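PDB 1ZBS: uncharacterized protein, which is probably an N-acetylglucosamine kinase of the ASKHA superfamily, which would use ATP to phosphorylate the amino sugar. Local coordinates for residues I60-Y66 against C89-A95; K131-S135 against R226-Y231; F154-L159 against A170-E174; V244-Y248 against S265-S269. All blocks are in the same frame, centred on the assembly; numbering follows the deposited sequence.

Contact 1: I60-Y66 against C89-A95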
loop_
_atom_site.group_PDB
_atom_site.type_symbol
_atom_site.label_atom_id
_atom_site.label_comp_id
_atom_site.label_asym_id
_atom_site.label_seq_id
_atom_site.Cartn_x
_atom_site.Cartn_y
_atom_site.Cartn_z
ATOM N N ILE A 60 4.869 -40.760 13.580
ATOM C CA ILE A 60 3.850 -39.736 13.401
ATOM C C ILE A 60 2.508 -40.372 13.090
ATOM O O ILE A 60 2.266 -40.822 11.970
ATOM C CB ILE A 60 4.205 -38.776 12.263
ATOM C CG1 ILE A 60 5.572 -38.150 12.513
ATOM C CG2 ILE A 60 3.133 -37.699 12.155
ATOM C CD1 ILE A 60 5.682 -37.401 13.819
ATOM N N ARG A 61 1.635 -40.389 14.092
ATOM C CA ARG A 61 0.313 -40.992 13.963
ATOM C C ARG A 61 -0.741 -39.986 13.505
ATOM O O ARG A 61 -1.848 -40.358 13.103
ATOM C CB ARG A 61 -0.086 -41.611 15.306
ATOM C CG ARG A 61 0.849 -42.730 15.770
ATOM C CD ARG A 61 0.383 -44.092 15.265
ATOM N NE ARG A 61 0.332 -44.151 13.809
ATOM C CZ ARG A 61 1.399 -44.066 13.025
ATOM N NH1 ARG A 61 1.261 -44.130 11.707
ATOM N NH2 ARG A 61 2.607 -43.926 13.559
ATOM N N ALA A 62 -0.389 -38.708 13.573
ATOM C CA ALA A 62 -1.285 -37.642 13.159
ATOM C C ALA A 62 -0.494 -36.358 12.993
ATOM O O ALA A 62 0.565 -36.178 13.601
ATOM C CB ALA A 62 -2.403 -37.443 14.187
ATOM N N VAL A 63 -1.018 -35.480 12.146
ATOM C CA VAL A 63 -0.408 -34.188 11.855
ATOM C C VAL A 63 -1.498 -33.115 11.794
ATOM O O VAL A 63 -2.560 -33.316 11.195
ATOM C CB VAL A 63 0.387 -34.230 10.511
ATOM C CG1 VAL A 63 -0.321 -35.116 9.515
ATOM C CG2 VAL A 63 0.523 -32.824 9.937
ATOM N N TYR A 64 -1.217 -31.986 12.441
ATOM C CA TYR A 64 -2.131 -30.847 12.493
ATOM C C TYR A 64 -1.382 -29.603 12.006
ATOM O O TYR A 64 -0.422 -29.142 12.634
ATOM C CB TYR A 64 -2.640 -30.618 13.926
ATOM C CG TYR A 64 -3.266 -31.835 14.569
ATOM C CD1 TYR A 64 -2.520 -32.675 15.395
ATOM C CD2 TYR A 64 -4.611 -32.141 14.363
ATOM C CE1 TYR A 64 -3.099 -33.791 16.008
ATOM C CE2 TYR A 64 -5.200 -33.250 14.964
ATOM C CZ TYR A 64 -4.441 -34.072 15.790
ATOM O OH TYR A 64 -5.034 -35.157 16.406
ATOM N N PHE A 65 -1.830 -29.077 10.873
ATOM C CA PHE A 65 -1.210 -27.916 10.263
ATOM C C PHE A 65 -2.101 -26.688 10.327
ATOM O O PHE A 65 -3.297 -26.754 10.050
ATOM C CB PHE A 65 -0.857 -28.232 8.808
ATOM C CG PHE A 65 -0.045 -27.168 8.139
ATOM C CD1 PHE A 65 -0.665 -26.090 7.513
ATOM C CD2 PHE A 65 1.346 -27.228 8.166
ATOM C CE1 PHE A 65 0.090 -25.083 6.925
ATOM C CE2 PHE A 65 2.114 -26.227 7.582
ATOM C CZ PHE A 65 1.487 -25.151 6.960
ATOM N N TYR A 66 -1.497 -25.570 10.705
ATOM C CA TYR A 66 -2.194 -24.299 10.803
ATOM C C TYR A 66 -1.372 -23.274 10.034
ATOM O O TYR A 66 -0.183 -23.093 10.307
ATOM C CB TYR A 66 -2.306 -23.879 12.265
ATOM C CG TYR A 66 -3.167 -24.796 13.100
ATOM C CD1 TYR A 66 -4.554 -24.779 12.974
ATOM C CD2 TYR A 66 -2.595 -25.682 14.018
ATOM C CE1 TYR A 66 -5.357 -25.615 13.742
ATOM C CE2 TYR A 66 -3.389 -26.527 14.793
ATOM C CZ TYR A 66 -4.773 -26.484 14.648
ATOM O OH TYR A 66 -5.572 -27.299 15.410
ATOM N N CYS A 89 0.466 -42.040 7.800
ATOM C CA CYS A 89 -0.105 -41.238 8.870
ATOM C C CYS A 89 -1.605 -41.517 8.950
ATOM O O CYS A 89 -2.274 -41.613 7.924
ATOM C CB CYS A 89 0.120 -39.754 8.597
ATOM S SG CYS A 89 -0.343 -38.717 9.995
ATOM N N ASP A 90 -2.130 -41.639 10.165
ATOM C CA ASP A 90 -3.552 -41.919 10.365
ATOM C C ASP A 90 -4.478 -40.712 10.186
ATOM O O ASP A 90 -5.515 -40.820 9.535
ATOM C CB ASP A 90 -3.786 -42.514 11.763
ATOM C CG ASP A 90 -3.479 -44.005 11.835
ATOM O OD1 ASP A 90 -3.396 -44.535 12.968
ATOM O OD2 ASP A 90 -3.334 -44.653 10.769
ATOM N N ARG A 91 -4.107 -39.573 10.764
ATOM C CA ARG A 91 -4.942 -38.380 10.681
ATOM C C ARG A 91 -4.155 -37.137 10.269
ATOM O O ARG A 91 -3.119 -36.815 10.857
ATOM C CB ARG A 91 -5.627 -38.139 12.030
ATOM C CG ARG A 91 -6.757 -37.118 12.008
ATOM C CD ARG A 91 -7.291 -36.843 13.416
ATOM N NE ARG A 91 -7.834 -38.031 14.081
ATOM C CZ ARG A 91 -8.995 -38.610 13.781
ATOM N NH1 ARG A 91 -9.760 -38.120 12.816
ATOM N NH2 ARG A 91 -9.397 -39.679 14.460
ATOM N N ILE A 92 -4.667 -36.445 9.256
ATOM C CA ILE A 92 -4.044 -35.235 8.737
ATOM C C ILE A 92 -5.077 -34.128 8.573
ATOM O O ILE A 92 -5.926 -34.182 7.683
ATOM C CB ILE A 92 -3.378 -35.503 7.384
ATOM C CG1 ILE A 92 -3.100 -34.181 6.673
ATOM C CG2 ILE A 92 -4.254 -36.423 6.551
ATOM C CD1 ILE A 92 -2.183 -33.268 7.449
ATOM N N GLU A 93 -4.996 -33.122 9.441
ATOM C CA GLU A 93 -5.923 -31.993 9.423
ATOM C C GLU A 93 -5.221 -30.674 9.110
ATOM O O GLU A 93 -4.201 -30.340 9.717
ATOM C CB GLU A 93 -6.632 -31.888 10.778
ATOM C CG GLU A 93 -7.598 -33.027 11.086
ATOM C CD GLU A 93 -8.262 -32.862 12.441
ATOM O OE1 GLU A 93 -8.762 -31.755 12.724
ATOM O OE2 GLU A 93 -8.290 -33.837 13.223
ATOM N N VAL A 94 -5.776 -29.924 8.160
ATOM C CA VAL A 94 -5.211 -28.637 7.762
ATOM C C VAL A 94 -6.230 -27.546 8.046
ATOM O O VAL A 94 -7.377 -27.635 7.612
ATOM C CB VAL A 94 -4.858 -28.621 6.260
ATOM C CG1 VAL A 94 -3.907 -27.477 5.961
ATOM C CG2 VAL A 94 -4.234 -29.948 5.862
ATOM N N ALA A 95 -5.810 -26.525 8.785
ATOM C CA ALA A 95 -6.697 -25.423 9.143
ATOM C C ALA A 95 -5.963 -24.088 9.099
ATOM O O ALA A 95 -4.734 -24.046 9.073
ATOM C CB ALA A 95 -7.274 -25.657 10.532
#
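Residues 62-66 and 91-95 are neighbouring parallel strands, the latter at the edge of a mixed sheet, joined by helix 75-85 in a beta-alpha-beta crossover. Their axes lie 4.7 Å apart, 2° from parallel. Parallel strands bond in alternation: Val63 N gives to Arg91 O, Val63 O receives Glu93 N, Phe65 N reaches Glu93 O at 2.9 Å in a nearly straight 175° bond, and Phe65 O accepts Ala95 N at 2.8 Å. At the strand entrance the bonds from Asp90 N and Arg91 N to Arg61 O are weak. Branched and aromatic residues suit these extended backbones. Val63 CG1, set between the backbone N and the carbonyl carbon (chi1 36°), presses on Ile92 CD1 at 3.3 Å, tighter than normal contact, and also meets Cys89 SG at 3.6 Å. On the same face Phe65 CD1 meets Val94 CG1. On the other face Tyr64 and Glu93 run side by side, OE2 lying 3.6 Å from CE2 at the ring edge, while Ala95 is small enough to let its CB approach Tyr66 CE1 at 3.7 Å. Helix 75-85 covers Phe65, Ile92 and Val94, and strand 2-7 flanks 62-66. Beyond the opposite face, His278 stacks on Tyr64 and, with Arg103, hydrogen-bonds Tyr66 OH.

Contact 2: K131-S135 against R226-Y231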
loop_
_atom_site.group_PDB
_atom_site.type_symbol
_atom_site.label_atom_id
_atom_site.label_comp_id
_atom_site.label_asym_id
_atom_site.label_seq_id
_atom_site.Cartn_x
_atom_site.Cartn_y
_atom_site.Cartn_z
ATOM N N LYS A 131 -16.752 -18.127 14.867
ATOM C CA LYS A 131 -18.093 -17.670 14.558
ATOM C C LYS A 131 -18.115 -16.450 13.653
ATOM O O LYS A 131 -19.062 -16.264 12.893
ATOM C CB LYS A 131 -18.859 -17.366 15.850
ATOM C CG LYS A 131 -19.504 -18.591 16.494
ATOM C CD LYS A 131 -20.625 -19.135 15.609
ATOM C CE LYS A 131 -21.421 -20.234 16.298
ATOM N NZ LYS A 131 -22.747 -20.433 15.636
ATOM N N ALA A 132 -17.085 -15.614 13.744
ATOM C CA ALA A 132 -17.014 -14.405 12.926
ATOM C C ALA A 132 -15.559 -13.992 12.686
ATOM O O ALA A 132 -14.717 -14.146 13.568
ATOM C CB ALA A 132 -17.784 -13.274 13.599
ATOM N N ASN A 133 -15.279 -13.454 11.499
ATOM C CA ASN A 133 -13.926 -13.054 11.124
ATOM C C ASN A 133 -13.921 -11.791 10.263
ATOM O O ASN A 133 -14.658 -11.702 9.286
ATOM C CB ASN A 133 -13.257 -14.181 10.329
ATOM C CG ASN A 133 -11.750 -14.017 10.231
ATOM O OD1 ASN A 133 -11.243 -12.957 9.855
ATOM N ND2 ASN A 133 -11.026 -15.080 10.559
ATOM N N VAL A 134 -13.088 -10.817 10.614
ATOM C CA VAL A 134 -13.003 -9.600 9.819
ATOM C C VAL A 134 -11.817 -9.776 8.875
ATOM O O VAL A 134 -10.679 -9.878 9.336
ATOM C CB VAL A 134 -12.796 -8.364 10.729
ATOM C CG1 VAL A 134 -12.576 -7.110 9.893
ATOM C CG2 VAL A 134 -13.998 -8.193 11.637
ATOM N N SER A 135 -12.067 -9.852 7.566
ATOM C CA SER A 135 -10.954 -10.020 6.613
ATOM C C SER A 135 -9.948 -8.911 6.878
ATOM O O SER A 135 -10.321 -7.740 6.936
ATOM C CB SER A 135 -11.423 -9.902 5.162
ATOM O OG SER A 135 -12.460 -10.815 4.855
ATOM N N ARG A 226 -11.448 -1.102 13.923
ATOM C CA ARG A 226 -11.921 -1.758 12.706
ATOM C C ARG A 226 -11.869 -3.279 12.692
ATOM O O ARG A 226 -12.258 -3.901 11.701
ATOM C CB ARG A 226 -11.121 -1.240 11.521
ATOM C CG ARG A 226 -10.961 0.262 11.535
ATOM C CD ARG A 226 -9.639 0.651 10.917
ATOM N NE ARG A 226 -9.629 0.502 9.470
ATOM C CZ ARG A 226 -9.845 1.504 8.620
ATOM N NH1 ARG A 226 -10.091 2.724 9.079
ATOM N NH2 ARG A 226 -9.784 1.294 7.311
ATOM N N ASN A 227 -11.395 -3.890 13.772
ATOM C CA ASN A 227 -11.292 -5.347 13.785
ATOM C C ASN A 227 -11.893 -6.046 15.002
ATOM O O ASN A 227 -12.284 -7.211 14.913
ATOM C CB ASN A 227 -9.813 -5.763 13.634
ATOM C CG ASN A 227 -9.199 -5.292 12.318
ATOM O OD1 ASN A 227 -9.430 -5.886 11.268
ATOM N ND2 ASN A 227 -8.419 -4.215 12.372
ATOM N N VAL A 228 -11.972 -5.349 16.131
ATOM C CA VAL A 228 -12.507 -5.950 17.356
ATOM C C VAL A 228 -13.852 -5.373 17.816
ATOM O O VAL A 228 -14.776 -6.122 18.129
ATOM C CB VAL A 228 -11.492 -5.813 18.524
ATOM C CG1 VAL A 228 -12.069 -6.406 19.806
ATOM C CG2 VAL A 228 -10.198 -6.504 18.154
ATOM N N LEU A 229 -13.962 -4.050 17.867
ATOM C CA LEU A 229 -15.201 -3.438 18.319
ATOM C C LEU A 229 -16.446 -4.034 17.671
ATOM O O LEU A 229 -17.417 -4.381 18.357
ATOM C CB LEU A 229 -15.177 -1.937 18.070
ATOM C CG LEU A 229 -14.250 -1.131 18.977
ATOM C CD1 LEU A 229 -14.606 0.336 18.804
ATOM C CD2 LEU A 229 -14.417 -1.548 20.441
ATOM N N ARG A 230 -16.399 -4.163 16.349
ATOM C CA ARG A 230 -17.513 -4.691 15.560
ATOM C C ARG A 230 -18.052 -6.047 15.999
ATOM O O ARG A 230 -19.101 -6.481 15.521
ATOM C CB ARG A 230 -17.115 -4.753 14.079
ATOM C CG ARG A 230 -17.256 -3.410 13.345
ATOM C CD ARG A 230 -18.725 -3.003 13.271
ATOM N NE ARG A 230 -18.996 -1.914 12.321
ATOM C CZ ARG A 230 -20.219 -1.602 11.889
ATOM N NH1 ARG A 230 -21.275 -2.296 12.310
ATOM N NH2 ARG A 230 -20.396 -0.584 11.062
ATOM N N TYR A 231 -17.347 -6.735 16.889
ATOM C CA TYR A 231 -17.854 -8.023 17.338
ATOM C C TYR A 231 -18.916 -7.787 18.408
ATOM O O TYR A 231 -19.725 -8.667 18.694
ATOM C CB TYR A 231 -16.726 -8.903 17.882
ATOM C CG TYR A 231 -15.745 -9.390 16.833
ATOM C CD1 TYR A 231 -16.190 -9.880 15.604
ATOM C CD2 TYR A 231 -14.371 -9.367 17.073
ATOM C CE1 TYR A 231 -15.292 -10.333 14.636
ATOM C CE2 TYR A 231 -13.461 -9.817 16.113
ATOM C CZ TYR A 231 -13.930 -10.296 14.899
ATOM O OH TYR A 231 -13.036 -10.726 13.946
HETATM O O HOH W 1 -8.990 -8.525 10.991
#
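Close to the subunit interface, the outermost strand 130-133 of the second sheet and the residues just after it meet the C-terminal end of helix 210-229, with Val134 packed between Asn227 and Tyr231. The two methyls of Val134 divide the work. CG1, anti to the backbone N (chi1 175°), goes to Asn227 OD1 at 3.6 Å and to the carbonyl oxygen of Arg226, whereas CG2 lies beside Tyr231, 3.9 Å from CZ. A compact branched residue suits this place because it can meet two partners at once. Ala132 adds its CB, 4.0 Å from Tyr231 CE1, a small group that lets the ring come near the strand.

Tyrosine combines this apolar surface with a polar end. Its OH accepts a weak, bent bond from Val134 N (3.3 Å, 132° at the hydrogen) and has a further hydrogen bond with Ser122 OG on the adjoining strand. A bridging water adds a second polar link, donating to Val134 O and to Asn227 OD1, each 2.7 Å from the water oxygen. Asn227 suits a crossroads of this kind: its OD1 also accepts from Lys160 NZ of the second subunit, while its ND2 gives to Phe223 O and Glu144 OE2, which should fix the rotation of the amide.

The helix widens into a pi-type turn at 226-229, and Lys131 and Ala132 form a classic beta bulge against Leu124. A helix packed on a mixed sheet of strand order 3-2-1-4-5 is typical of the actin-like domain of ASKHA proteins.

Contact 3: F154-L159 against A170-E174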
loop_
_atom_site.group_PDB
_atom_site.type_symbol
_atom_site.label_atom_id
_atom_site.label_comp_id
_atom_site.label_asym_id
_atom_site.label_seq_id
_atom_site.Cartn_x
_atom_site.Cartn_y
_atom_site.Cartn_z
ATOM N N PHE A 154 5.739 4.107 9.346
ATOM C CA PHE A 154 6.998 4.626 9.857
ATOM C C PHE A 154 7.948 5.208 8.799
ATOM O O PHE A 154 8.340 6.371 8.900
ATOM C CB PHE A 154 7.714 3.540 10.651
ATOM C CG PHE A 154 9.017 3.987 11.229
ATOM C CD1 PHE A 154 9.054 4.897 12.276
ATOM C CD2 PHE A 154 10.212 3.507 10.716
ATOM C CE1 PHE A 154 10.268 5.317 12.799
ATOM C CE2 PHE A 154 11.427 3.922 11.232
ATOM C CZ PHE A 154 11.456 4.827 12.275
ATOM N N ILE A 155 8.326 4.425 7.789
ATOM C CA ILE A 155 9.249 4.953 6.796
ATOM C C ILE A 155 8.628 6.122 6.016
ATOM O O ILE A 155 9.331 7.043 5.588
ATOM C CB ILE A 155 9.790 3.832 5.834
ATOM C CG1 ILE A 155 8.786 3.505 4.754
ATOM C CG2 ILE A 155 10.122 2.570 6.620
ATOM C CD1 ILE A 155 9.066 4.274 3.485
ATOM N N GLY A 156 7.308 6.112 5.865
ATOM C CA GLY A 156 6.646 7.196 5.156
ATOM C C GLY A 156 6.886 8.515 5.873
ATOM O O GLY A 156 7.430 9.462 5.300
ATOM N N SER A 157 6.491 8.577 7.139
ATOM C CA SER A 157 6.674 9.794 7.916
ATOM C C SER A 157 8.155 10.116 8.093
ATOM O O SER A 157 8.559 11.278 8.098
ATOM C CB SER A 157 6.024 9.636 9.285
ATOM O OG SER A 157 6.589 8.525 9.942
ATOM N N LEU A 158 8.968 9.083 8.252
ATOM C CA LEU A 158 10.403 9.283 8.420
ATOM C C LEU A 158 10.980 9.997 7.188
ATOM O O LEU A 158 11.690 10.995 7.298
ATOM C CB LEU A 158 11.074 7.927 8.600
ATOM C CG LEU A 158 12.578 7.866 8.817
ATOM C CD1 LEU A 158 12.898 8.127 10.283
ATOM C CD2 LEU A 158 13.066 6.492 8.413
ATOM N N LEU A 159 10.655 9.473 6.015
ATOM C CA LEU A 159 11.133 10.023 4.758
ATOM C C LEU A 159 10.613 11.432 4.495
ATOM O O LEU A 159 11.246 12.206 3.778
ATOM C CB LEU A 159 10.734 9.090 3.616
ATOM C CG LEU A 159 11.843 8.294 2.924
ATOM C CD1 LEU A 159 13.070 8.138 3.818
ATOM C CD2 LEU A 159 11.276 6.949 2.511
ATOM N N ALA A 170 19.727 7.998 10.572
ATOM C CA ALA A 170 20.116 6.908 11.461
ATOM C C ALA A 170 19.512 5.586 10.969
ATOM O O ALA A 170 20.146 4.532 11.060
ATOM C CB ALA A 170 19.648 7.202 12.884
ATOM N N PHE A 171 18.284 5.665 10.448
ATOM C CA PHE A 171 17.541 4.520 9.921
ATOM C C PHE A 171 18.147 4.040 8.609
ATOM O O PHE A 171 18.482 2.865 8.454
ATOM C CB PHE A 171 16.067 4.912 9.674
ATOM C CG PHE A 171 15.232 3.828 9.023
ATOM C CD1 PHE A 171 14.650 2.819 9.788
ATOM C CD2 PHE A 171 15.020 3.823 7.648
ATOM C CE1 PHE A 171 13.861 1.819 9.195
ATOM C CE2 PHE A 171 14.231 2.828 7.037
ATOM C CZ PHE A 171 13.650 1.825 7.815
ATOM N N LEU A 172 18.284 4.956 7.659
ATOM C CA LEU A 172 18.821 4.608 6.345
ATOM C C LEU A 172 20.222 3.993 6.397
ATOM O O LEU A 172 20.512 3.035 5.678
ATOM C CB LEU A 172 18.826 5.850 5.444
ATOM C CG LEU A 172 17.459 6.501 5.146
ATOM C CD1 LEU A 172 17.669 7.752 4.286
ATOM C CD2 LEU A 172 16.558 5.506 4.403
ATOM N N GLN A 173 21.082 4.542 7.251
ATOM C CA GLN A 173 22.448 4.053 7.394
ATOM C C GLN A 173 22.534 2.666 8.066
ATOM O O GLN A 173 23.389 1.850 7.716
ATOM C CB GLN A 173 23.285 5.080 8.173
ATOM C CG GLN A 173 23.779 6.274 7.333
ATOM C CD GLN A 173 24.262 7.453 8.184
ATOM O OE1 GLN A 173 24.703 7.277 9.326
ATOM N NE2 GLN A 173 24.193 8.660 7.621
ATOM N N GLU A 174 21.650 2.397 9.020
ATOM C CA GLU A 174 21.659 1.116 9.700
ATOM C C GLU A 174 21.357 -0.017 8.729
ATOM O O GLU A 174 21.947 -1.098 8.812
ATOM C CB GLU A 174 20.635 1.104 10.824
ATOM C CG GLU A 174 20.608 -0.198 11.582
ATOM C CD GLU A 174 19.661 -0.150 12.758
ATOM O OE1 GLU A 174 19.557 0.923 13.390
ATOM O OE2 GLU A 174 19.040 -1.188 13.063
#
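Ile155 O accepts Leu159 N at 2.8 Å, the shortest backbone bond within 154-159, and this helical turn brings both side chains to the side where helix 167-174 packs. Phe154 O likewise takes Leu158 N at 2.9 Å. These backbone bonds stay inside the helix; what passes between the helices is apolar. The short helix axes stay 11.7 Å apart and run at 119°, a gap that large side chains can span.

Phe171 fills most of it. Swung anti to its own N (chi1 175°), its CG carries the ring toward helix 147-159, where three residues within about one turn receive it. Phe154 turns its edge to the Phe171 face in an offset edge-to-face pair, centroids 5.6 Å apart and planes at 71°. Leu158 CD2 sits close to the near end of the ring, 3.4 Å from CD2 of Phe171, and Ile155 CG2 touches the far end at CZ, 3.8 Å away. Leu159 CD1 and Leu172 CD2 meet more loosely at 4.4 Å.

Phe199 and Phe202 add further edge-to-face contacts to Phe171, and Ile182 adjoins Ile155, Leu159 and Leu172. Such a cluster implies cohesion by burial and aromatic edges, with little directional bonding between the helices.

Contact 4: V244-Y248 against S265-S269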
loop_
_atom_site.group_PDB
_atom_site.type_symbol
_atom_site.label_atom_id
_atom_site.label_comp_id
_atom_site.label_asym_id
_atom_site.label_seq_id
_atom_site.Cartn_x
_atom_site.Cartn_y
_atom_site.Cartn_z
ATOM N N VAL A 244 4.725 -8.992 16.745
ATOM C CA VAL A 244 4.431 -7.589 17.025
ATOM C C VAL A 244 3.621 -7.400 18.311
ATOM O O VAL A 244 3.861 -6.450 19.072
ATOM C CB VAL A 244 3.669 -6.935 15.858
ATOM C CG1 VAL A 244 3.177 -5.554 16.265
ATOM C CG2 VAL A 244 4.585 -6.832 14.629
ATOM N N ALA A 245 2.655 -8.289 18.549
ATOM C CA ALA A 245 1.835 -8.204 19.761
ATOM C C ALA A 245 2.743 -8.382 20.965
ATOM O O ALA A 245 2.600 -7.695 21.978
ATOM C CB ALA A 245 0.757 -9.286 19.761
ATOM N N PHE A 246 3.681 -9.309 20.841
ATOM C CA PHE A 246 4.617 -9.572 21.914
ATOM C C PHE A 246 5.574 -8.391 22.077
ATOM O O PHE A 246 5.546 -7.699 23.093
ATOM C CB PHE A 246 5.394 -10.861 21.620
ATOM C CG PHE A 246 6.204 -11.350 22.781
ATOM C CD1 PHE A 246 5.606 -11.537 24.029
ATOM C CD2 PHE A 246 7.569 -11.590 22.642
ATOM C CE1 PHE A 246 6.359 -11.946 25.128
ATOM C CE2 PHE A 246 8.335 -12.000 23.732
ATOM C CZ PHE A 246 7.729 -12.178 24.978
ATOM N N HIS A 247 6.396 -8.136 21.064
ATOM C CA HIS A 247 7.359 -7.036 21.130
ATOM C C HIS A 247 6.772 -5.683 21.537
ATOM O O HIS A 247 7.484 -4.831 22.081
ATOM C CB HIS A 247 8.105 -6.898 19.793
ATOM C CG HIS A 247 8.912 -8.108 19.435
ATOM N ND1 HIS A 247 9.624 -8.827 20.369
ATOM C CD2 HIS A 247 9.109 -8.736 18.250
ATOM C CE1 HIS A 247 10.222 -9.849 19.779
ATOM N NE2 HIS A 247 9.924 -9.815 18.494
ATOM N N TYR A 248 5.485 -5.477 21.284
ATOM C CA TYR A 248 4.848 -4.207 21.626
ATOM C C TYR A 248 3.772 -4.383 22.699
ATOM O O TYR A 248 2.897 -3.519 22.864
ATOM C CB TYR A 248 4.227 -3.591 20.370
ATOM C CG TYR A 248 5.244 -3.195 19.323
ATOM C CD1 TYR A 248 5.824 -1.928 19.329
ATOM C CD2 TYR A 248 5.643 -4.093 18.336
ATOM C CE1 TYR A 248 6.771 -1.564 18.377
ATOM C CE2 TYR A 248 6.591 -3.745 17.382
ATOM C CZ TYR A 248 7.150 -2.478 17.405
ATOM O OH TYR A 248 8.069 -2.120 16.447
ATOM N N SER A 265 -4.689 -12.157 27.107
ATOM C CA SER A 265 -3.320 -12.660 27.125
ATOM C C SER A 265 -2.612 -12.353 25.806
ATOM O O SER A 265 -3.256 -12.174 24.775
ATOM C CB SER A 265 -3.298 -14.179 27.340
ATOM O OG SER A 265 -3.775 -14.875 26.195
ATOM N N VAL A 266 -1.283 -12.292 25.854
ATOM C CA VAL A 266 -0.479 -12.062 24.669
ATOM C C VAL A 266 0.745 -12.957 24.731
ATOM O O VAL A 266 1.470 -12.953 25.717
ATOM C CB VAL A 266 -0.040 -10.569 24.525
ATOM C CG1 VAL A 266 0.566 -10.065 25.816
ATOM C CG2 VAL A 266 0.956 -10.438 23.384
ATOM N N LEU A 267 0.943 -13.739 23.676
ATOM C CA LEU A 267 2.074 -14.652 23.570
ATOM C C LEU A 267 2.645 -14.545 22.156
ATOM O O LEU A 267 1.909 -14.301 21.197
ATOM C CB LEU A 267 1.619 -16.095 23.820
ATOM C CG LEU A 267 1.435 -16.599 25.261
ATOM C CD1 LEU A 267 0.840 -18.004 25.243
ATOM C CD2 LEU A 267 2.778 -16.611 25.975
ATOM N N GLN A 268 3.953 -14.734 22.019
ATOM C CA GLN A 268 4.576 -14.649 20.703
ATOM C C GLN A 268 4.134 -15.797 19.786
ATOM O O GLN A 268 3.738 -15.564 18.640
ATOM C CB GLN A 268 6.106 -14.620 20.853
ATOM C CG GLN A 268 6.852 -14.585 19.524
ATOM C CD GLN A 268 8.255 -13.993 19.634
ATOM O OE1 GLN A 268 8.988 -14.261 20.592
ATOM N NE2 GLN A 268 8.639 -13.197 18.639
ATOM N N SER A 269 4.166 -17.023 20.315
ATOM C CA SER A 269 3.798 -18.234 19.569
ATOM C C SER A 269 2.615 -18.999 20.177
ATOM O O SER A 269 2.387 -18.962 21.382
ATOM C CB SER A 269 5.016 -19.176 19.491
ATOM O OG SER A 269 4.652 -20.498 19.118
#
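A parallel beta-alpha-beta crossover of the second sheet contains this contact: strand 238-241 leads into helix 243-247, and the chain returns through helix 249-258 to strand 263-267, whose end now faces the first helix. Val266 points from the strand at Ala245. Its CG2 lies 3.8 Å from Ala245 CB and 3.5 Å from the Ala245 carbonyl oxygen, and the small alanine allows the strand to come this near.

One residue past the strand, Gln268 lies against Phe246. Its CB rests 3.8 Å from CG of the ring, and with CG of Gln268 anti to the backbone N (chi1 178°) and the chain extended beyond it, the amide places OE1 3.7 Å from Phe246 CD2, obliquely to the ring. Amide and ring planes differ by 37°, so the two groups are tilted and do not stack flat. Glutamine suits this surface place, offering methylenes to the ring and a polar end beyond. His247 stands with its ring nearly perpendicular to that amide, NE2 3.6 Å from Gln268 NE2, a contact without a hydrogen bond.

Arg249 makes a cation-pi contact with Phe246, and Ser269 OG caps Met271 N at the start of helix 271-280. The arrangement is that of a right-handed crossover in an actin-like domain.

In the fold
Contacts 1 and 4 belong to equivalent ends of two sheets with the same strand order, each within a parallel beta-alpha-beta unit, but contact 1 pairs strand with strand through backbone bonds while contact 4 sets helix against strand at the surface by van der Waals touch. Contacts 2 and 4 hold the same sheet at opposite outermost strands, their centres about 19 Å apart. Contacts 1 and 2 are partly buried; contact 2 mixes apolar packing with a weak bond and a water bridge. Contact 3, buried and aromatic, lies across the chain's centre from contact 1 and is nested within the chain loop that contact 2 closes. Contacts 2 and 3 both touch the second subunit.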